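Putative diflavin flavoprotein A 3 (Synechocystis sp., PDB 6H0C) probably passes electrons from NADH to oxygen, reducing it to water, this chain being its flavodiiron core of a metallo-beta-lactamase-like and a flavodoxin-like domain. Local coordinates at residues A[159-173]-A[213-226]. Residues are numbered along the deposited sequence; the frame is centred on the assembly and turned at random.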
loop_
_atom_site.group_PDB
_atom_site.type_symbol
_atom_site.label_atom_id
_atom_site.label_comp_id
_atom_site.label_asym_id
_atom_site.label_seq_id
_atom_site.Cartn_x
_atom_site.Cartn_y
_atom_site.Cartn_z
ATOM N N CYS A 159 -1.922 10.493 6.137
ATOM C CA CYS A 159 -0.884 11.489 5.884
ATOM C C CYS A 159 -0.910 12.555 6.969
ATOM O O CYS A 159 -1.930 12.755 7.621
ATOM C CB CYS A 159 -1.066 12.143 4.508
ATOM S SG CYS A 159 -0.898 11.022 3.087
ATOM N N THR A 160 0.207 13.252 7.138
ATOM C CA THR A 160 0.355 14.245 8.195
ATOM C C THR A 160 1.046 15.501 7.676
ATOM O O THR A 160 2.052 15.406 6.983
ATOM C CB THR A 160 1.191 13.695 9.370
ATOM O OG1 THR A 160 0.688 12.415 9.770
ATOM C CG2 THR A 160 1.171 14.674 10.552
ATOM N N TYR A 161 0.518 16.672 8.018
ATOM C CA TYR A 161 1.151 17.919 7.624
ATOM C C TYR A 161 1.717 18.650 8.833
ATOM O O TYR A 161 1.020 18.832 9.829
ATOM C CB TYR A 161 0.157 18.820 6.896
ATOM C CG TYR A 161 0.774 20.114 6.414
ATOM C CD1 TYR A 161 1.791 20.103 5.471
ATOM C CD2 TYR A 161 0.340 21.346 6.899
ATOM C CE1 TYR A 161 2.362 21.273 5.018
ATOM C CE2 TYR A 161 0.906 22.528 6.457
ATOM C CZ TYR A 161 1.918 22.486 5.509
ATOM O OH TYR A 161 2.504 23.650 5.052
ATOM N N ASP A 162 2.981 19.057 8.746
ATOM C CA ASP A 162 3.605 19.887 9.780
ATOM C C ASP A 162 3.778 21.309 9.251
ATOM O O ASP A 162 4.657 21.567 8.428
ATOM C CB ASP A 162 4.962 19.311 10.208
ATOM C CG ASP A 162 5.595 20.077 11.372
ATOM O OD1 ASP A 162 5.091 21.170 11.733
ATOM O OD2 ASP A 162 6.617 19.587 11.918
ATOM N N PRO A 163 2.933 22.239 9.721
ATOM C CA PRO A 163 2.972 23.607 9.200
ATOM C C PRO A 163 4.263 24.345 9.561
ATOM O O PRO A 163 4.634 25.283 8.861
ATOM C CB PRO A 163 1.755 24.266 9.859
ATOM C CG PRO A 163 1.504 23.456 11.092
ATOM C CD PRO A 163 1.860 22.051 10.713
ATOM N N ARG A 164 4.945 23.930 10.620
ATOM C CA ARG A 164 6.196 24.590 11.012
ATOM C C ARG A 164 7.296 24.402 9.960
ATOM O O ARG A 164 8.070 25.316 9.681
ATOM C CB ARG A 164 6.678 24.063 12.370
ATOM C CG ARG A 164 8.036 24.606 12.813
ATOM C CD ARG A 164 8.013 26.136 12.961
ATOM N NE ARG A 164 9.313 26.682 13.363
ATOM C CZ ARG A 164 10.233 27.121 12.509
ATOM N NH1 ARG A 164 9.998 27.085 11.202
ATOM N NH2 ARG A 164 11.390 27.596 12.958
ATOM N N THR A 165 7.352 23.209 9.375
ATOM C CA THR A 165 8.421 22.833 8.455
ATOM C C THR A 165 7.936 22.725 7.010
ATOM O O THR A 165 8.743 22.534 6.092
ATOM C CB THR A 165 9.039 21.482 8.856
ATOM O OG1 THR A 165 8.009 20.479 8.855
ATOM C CG2 THR A 165 9.659 21.565 10.246
ATOM N N GLU A 166 6.618 22.829 6.830
ATOM C CA GLU A 166 5.979 22.693 5.527
ATOM C C GLU A 166 6.244 21.323 4.909
ATOM O O GLU A 166 6.329 21.176 3.687
ATOM C CB GLU A 166 6.445 23.802 4.591
ATOM C CG GLU A 166 5.825 25.137 4.943
ATOM C CD GLU A 166 6.650 26.295 4.471
ATOM O OE1 GLU A 166 7.898 26.192 4.517
ATOM O OE2 GLU A 166 6.045 27.300 4.056
ATOM N N ILE A 167 6.384 20.322 5.767
ATOM C CA ILE A 167 6.540 18.959 5.306
ATOM C C ILE A 167 5.202 18.244 5.368
ATOM O O ILE A 167 4.498 18.295 6.380
ATOM C CB ILE A 167 7.566 18.178 6.141
ATOM C CG1 ILE A 167 8.942 18.839 6.050
ATOM C CG2 ILE A 167 7.624 16.725 5.679
ATOM C CD1 ILE A 167 9.965 18.232 7.011
ATOM N N LEU A 168 4.853 17.594 4.266
ATOM C CA LEU A 168 3.748 16.648 4.237
ATOM C C LEU A 168 4.329 15.239 4.329
ATOM O O LEU A 168 5.119 14.822 3.481
ATOM C CB LEU A 168 2.927 16.826 2.959
ATOM C CG LEU A 168 1.564 16.157 2.851
ATOM C CD1 LEU A 168 0.613 16.714 3.905
ATOM C CD2 LEU A 168 1.012 16.368 1.455
ATOM N N PHE A 169 3.971 14.517 5.381
ATOM C CA PHE A 169 4.388 13.131 5.507
ATOM C C PHE A 169 3.390 12.276 4.744
ATOM O O PHE A 169 2.238 12.157 5.154
ATOM C CB PHE A 169 4.485 12.733 6.983
ATOM C CG PHE A 169 5.509 13.529 7.740
ATOM C CD1 PHE A 169 6.834 13.113 7.787
ATOM C CD2 PHE A 169 5.160 14.713 8.364
ATOM C CE1 PHE A 169 7.790 13.858 8.464
ATOM C CE2 PHE A 169 6.115 15.469 9.043
ATOM C CZ PHE A 169 7.428 15.044 9.094
ATOM N N THR A 170 3.832 11.707 3.623
ATOM C CA THR A 170 2.918 11.138 2.633
ATOM C C THR A 170 2.860 9.616 2.614
ATOM O O THR A 170 2.126 9.043 1.804
ATOM C CB THR A 170 3.277 11.599 1.201
ATOM O OG1 THR A 170 4.613 11.190 0.889
ATOM C CG2 THR A 170 3.170 13.127 1.078
ATOM N N ASP A 171 3.628 8.967 3.487
ATOM C CA ASP A 171 3.577 7.506 3.601
ATOM C C ASP A 171 3.785 6.896 2.203
ATOM O O ASP A 171 4.784 7.196 1.537
ATOM C CB ASP A 171 2.240 7.063 4.250
ATOM C CG ASP A 171 2.216 5.574 4.642
ATOM O OD1 ASP A 171 2.936 5.168 5.580
ATOM O OD2 ASP A 171 1.449 4.809 4.022
ATOM N N LYS A 172 2.839 6.080 1.739
ATOM C CA LYS A 172 3.038 5.361 0.492
ATOM C C LYS A 172 2.883 6.241 -0.747
ATOM O O LYS A 172 3.252 5.828 -1.840
ATOM C CB LYS A 172 2.085 4.171 0.415
ATOM C CG LYS A 172 2.432 3.061 1.396
ATOM C CD LYS A 172 3.612 2.217 0.893
ATOM C CE LYS A 172 4.054 1.204 1.954
ATOM N NZ LYS A 172 5.028 0.196 1.424
ATOM N N LEU A 173 2.361 7.452 -0.590
ATOM C CA LEU A 173 2.230 8.340 -1.748
ATOM C C LEU A 173 3.539 9.065 -2.099
ATOM O O LEU A 173 4.266 9.515 -1.210
ATOM C CB LEU A 173 1.132 9.380 -1.511
ATOM C CG LEU A 173 -0.296 8.849 -1.387
ATOM C CD1 LEU A 173 -1.250 9.954 -0.933
ATOM C CD2 LEU A 173 -0.728 8.261 -2.723
ATOM N N ALA A 213 -7.275 11.444 -2.544
ATOM C CA ALA A 213 -6.200 11.778 -1.620
ATOM C C ALA A 213 -5.522 13.072 -2.039
ATOM O O ALA A 213 -5.366 13.983 -1.232
ATOM C CB ALA A 213 -5.170 10.640 -1.546
ATOM N N LEU A 214 -5.115 13.157 -3.301
ATOM C CA LEU A 214 -4.325 14.305 -3.736
ATOM C C LEU A 214 -5.163 15.559 -3.705
ATOM O O LEU A 214 -4.646 16.663 -3.520
ATOM C CB LEU A 214 -3.744 14.093 -5.136
ATOM C CG LEU A 214 -2.308 13.558 -5.201
ATOM C CD1 LEU A 214 -2.195 12.248 -4.443
ATOM C CD2 LEU A 214 -1.861 13.377 -6.655
ATOM N N ASN A 215 -6.465 15.397 -3.882
ATOM C CA ASN A 215 -7.333 16.557 -3.797
ATOM C C ASN A 215 -7.336 17.131 -2.385
ATOM O O ASN A 215 -7.265 18.344 -2.206
ATOM C CB ASN A 215 -8.751 16.220 -4.221
ATOM C CG ASN A 215 -9.667 17.416 -4.124
ATOM O OD1 ASN A 215 -9.503 18.397 -4.861
ATOM N ND2 ASN A 215 -10.627 17.358 -3.201
ATOM N N LYS A 216 -7.410 16.262 -1.381
ATOM C CA LYS A 216 -7.348 16.723 0.004
ATOM C C LYS A 216 -5.994 17.373 0.327
ATOM O O LYS A 216 -5.929 18.421 0.975
ATOM C CB LYS A 216 -7.606 15.562 0.964
ATOM C CG LYS A 216 -9.023 14.991 0.938
ATOM C CD LYS A 216 -9.168 13.885 1.982
ATOM C CE LYS A 216 -10.437 13.063 1.801
ATOM N NZ LYS A 216 -10.163 11.762 1.127
ATOM N N LEU A 217 -4.915 16.739 -0.127
ATOM C CA LEU A 217 -3.560 17.186 0.197
ATOM C C LEU A 217 -3.209 18.536 -0.433
ATOM O O LEU A 217 -2.325 19.235 0.065
ATOM C CB LEU A 217 -2.541 16.134 -0.239
ATOM C CG LEU A 217 -2.705 14.770 0.418
ATOM C CD1 LEU A 217 -1.728 13.771 -0.184
ATOM C CD2 LEU A 217 -2.504 14.901 1.917
ATOM N N GLU A 218 -3.882 18.883 -1.532
ATOM C CA GLU A 218 -3.749 20.207 -2.153
ATOM C C GLU A 218 -3.931 21.353 -1.146
ATOM O O GLU A 218 -3.368 22.428 -1.312
ATOM C CB GLU A 218 -4.778 20.382 -3.269
ATOM C CG GLU A 218 -4.334 20.028 -4.665
ATOM C CD GLU A 218 -5.338 20.511 -5.714
ATOM O OE1 GLU A 218 -4.961 21.337 -6.577
ATOM O OE2 GLU A 218 -6.511 20.075 -5.671
ATOM N N ALA A 219 -4.731 21.117 -0.111
ATOM C CA ALA A 219 -5.070 22.159 0.857
ATOM C C ALA A 219 -3.875 22.577 1.713
ATOM O O ALA A 219 -3.915 23.602 2.393
ATOM C CB ALA A 219 -6.215 21.687 1.754
ATOM N N TYR A 220 -2.819 21.777 1.690
ATOM C CA TYR A 220 -1.649 22.052 2.508
ATOM C C TYR A 220 -0.490 22.485 1.615
ATOM O O TYR A 220 -0.090 21.766 0.695
ATOM C CB TYR A 220 -1.309 20.819 3.357
ATOM C CG TYR A 220 -2.528 20.358 4.122
ATOM C CD1 TYR A 220 -2.827 20.886 5.373
ATOM C CD2 TYR A 220 -3.424 19.450 3.562
ATOM C CE1 TYR A 220 -3.970 20.496 6.061
ATOM C CE2 TYR A 220 -4.569 19.060 4.238
ATOM C CZ TYR A 220 -4.839 19.585 5.488
ATOM O OH TYR A 220 -5.974 19.194 6.165
ATOM N N PRO A 221 0.027 23.692 1.869
ATOM C CA PRO A 221 1.077 24.322 1.059
ATOM C C PRO A 221 2.467 23.722 1.294
ATOM O O PRO A 221 3.418 24.464 1.533
ATOM C CB PRO A 221 1.026 25.783 1.518
ATOM C CG PRO A 221 0.540 25.708 2.930
ATOM C CD PRO A 221 -0.455 24.581 2.940
ATOM N N ALA A 222 2.579 22.399 1.212
ATOM C CA ALA A 222 3.831 21.713 1.515
ATOM C C ALA A 222 4.934 22.059 0.520
ATOM O O ALA A 222 4.678 22.225 -0.661
ATOM C CB ALA A 222 3.609 20.202 1.544
ATOM N N GLN A 223 6.163 22.153 1.013
ATOM C CA GLN A 223 7.326 22.371 0.168
ATOM C C GLN A 223 8.187 21.106 0.052
ATOM O O GLN A 223 9.153 21.062 -0.720
ATOM C CB GLN A 223 8.159 23.521 0.718
ATOM C CG GLN A 223 7.396 24.834 0.820
ATOM C CD GLN A 223 7.064 25.423 -0.533
ATOM O OE1 GLN A 223 5.894 25.543 -0.900
ATOM N NE2 GLN A 223 8.094 25.808 -1.280
ATOM N N THR A 224 7.834 20.087 0.838
ATOM C CA THR A 224 8.528 18.805 0.827
ATOM C C THR A 224 7.511 17.696 1.052
ATOM O O THR A 224 6.647 17.824 1.910
ATOM C CB THR A 224 9.615 18.718 1.928
ATOM O OG1 THR A 224 10.537 19.806 1.799
ATOM C CG2 THR A 224 10.381 17.384 1.861
ATOM N N TYR A 225 7.604 16.624 0.272
ATOM C CA TYR A 225 6.935 15.374 0.625
ATOM C C TYR A 225 7.938 14.473 1.323
ATOM O O TYR A 225 9.059 14.295 0.838
ATOM C CB TYR A 225 6.386 14.645 -0.600
ATOM C CG TYR A 225 5.341 15.379 -1.418
ATOM C CD1 TYR A 225 4.458 16.290 -0.838
ATOM C CD2 TYR A 225 5.229 15.134 -2.779
ATOM C CE1 TYR A 225 3.498 16.937 -1.612
ATOM C CE2 TYR A 225 4.277 15.771 -3.553
ATOM C CZ TYR A 225 3.415 16.665 -2.975
ATOM O OH TYR A 225 2.480 17.275 -3.788
ATOM N N ALA A 226 7.542 13.903 2.455
ATOM C CA ALA A 226 8.395 12.957 3.163
ATOM C C ALA A 226 7.741 11.585 3.097
ATOM O O ALA A 226 6.885 11.270 3.923
ATOM C CB ALA A 226 8.600 13.390 4.596
HETATM O O HOH W 1 9.758 21.864 3.579
HETATM O O HOH W 2 4.334 26.906 1.719
HETATM O O HOH W 3 5.747 9.360 5.406
#
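The edge of the second sheet in the metallo-beta-lactamase-like domain is built here: strand 224-227 closes it by running parallel to strand 167-171, and the end of helix 207-217 with its following loop covers one face. L168 works through both backbone and side chain. Its N bonds to T224 O (3.0 Å), and its O receives A226 N at 2.8 Å; T170 N then bonds to A226 O. At the start of the pairing E166 O takes Q223 N and a weak second bond from T224 N. With CG anti to the backbone N (chi1 -167°), the L168 side chain leans over the helix end, where CD2 meets L217 CD2 at 3.8 Å, while its CB touches A222 CB. L217 CD1 also meets L173 CD1. Further along, Y220 CB sits over the centre of the Y161 ring, 3.8 Å from its centroid, a CH-pi contact; the two rings are inclined at 46°. On the other side of the sheet A226 CB touches both I167 CG2 (3.6 Å) and F169 CD1 (3.7 Å), and F169 stacks on F52. Water 3 accepts from D171 N and donates to A226 O, which thus accepts from T170 N and from water 3. Between the strands L168 N and O, T170 N, and A226 N and O are firmly bonded, while L168 and L173 pack the sheet on L217 of the helix and the Y161-Y220 pair fastens the loop after it.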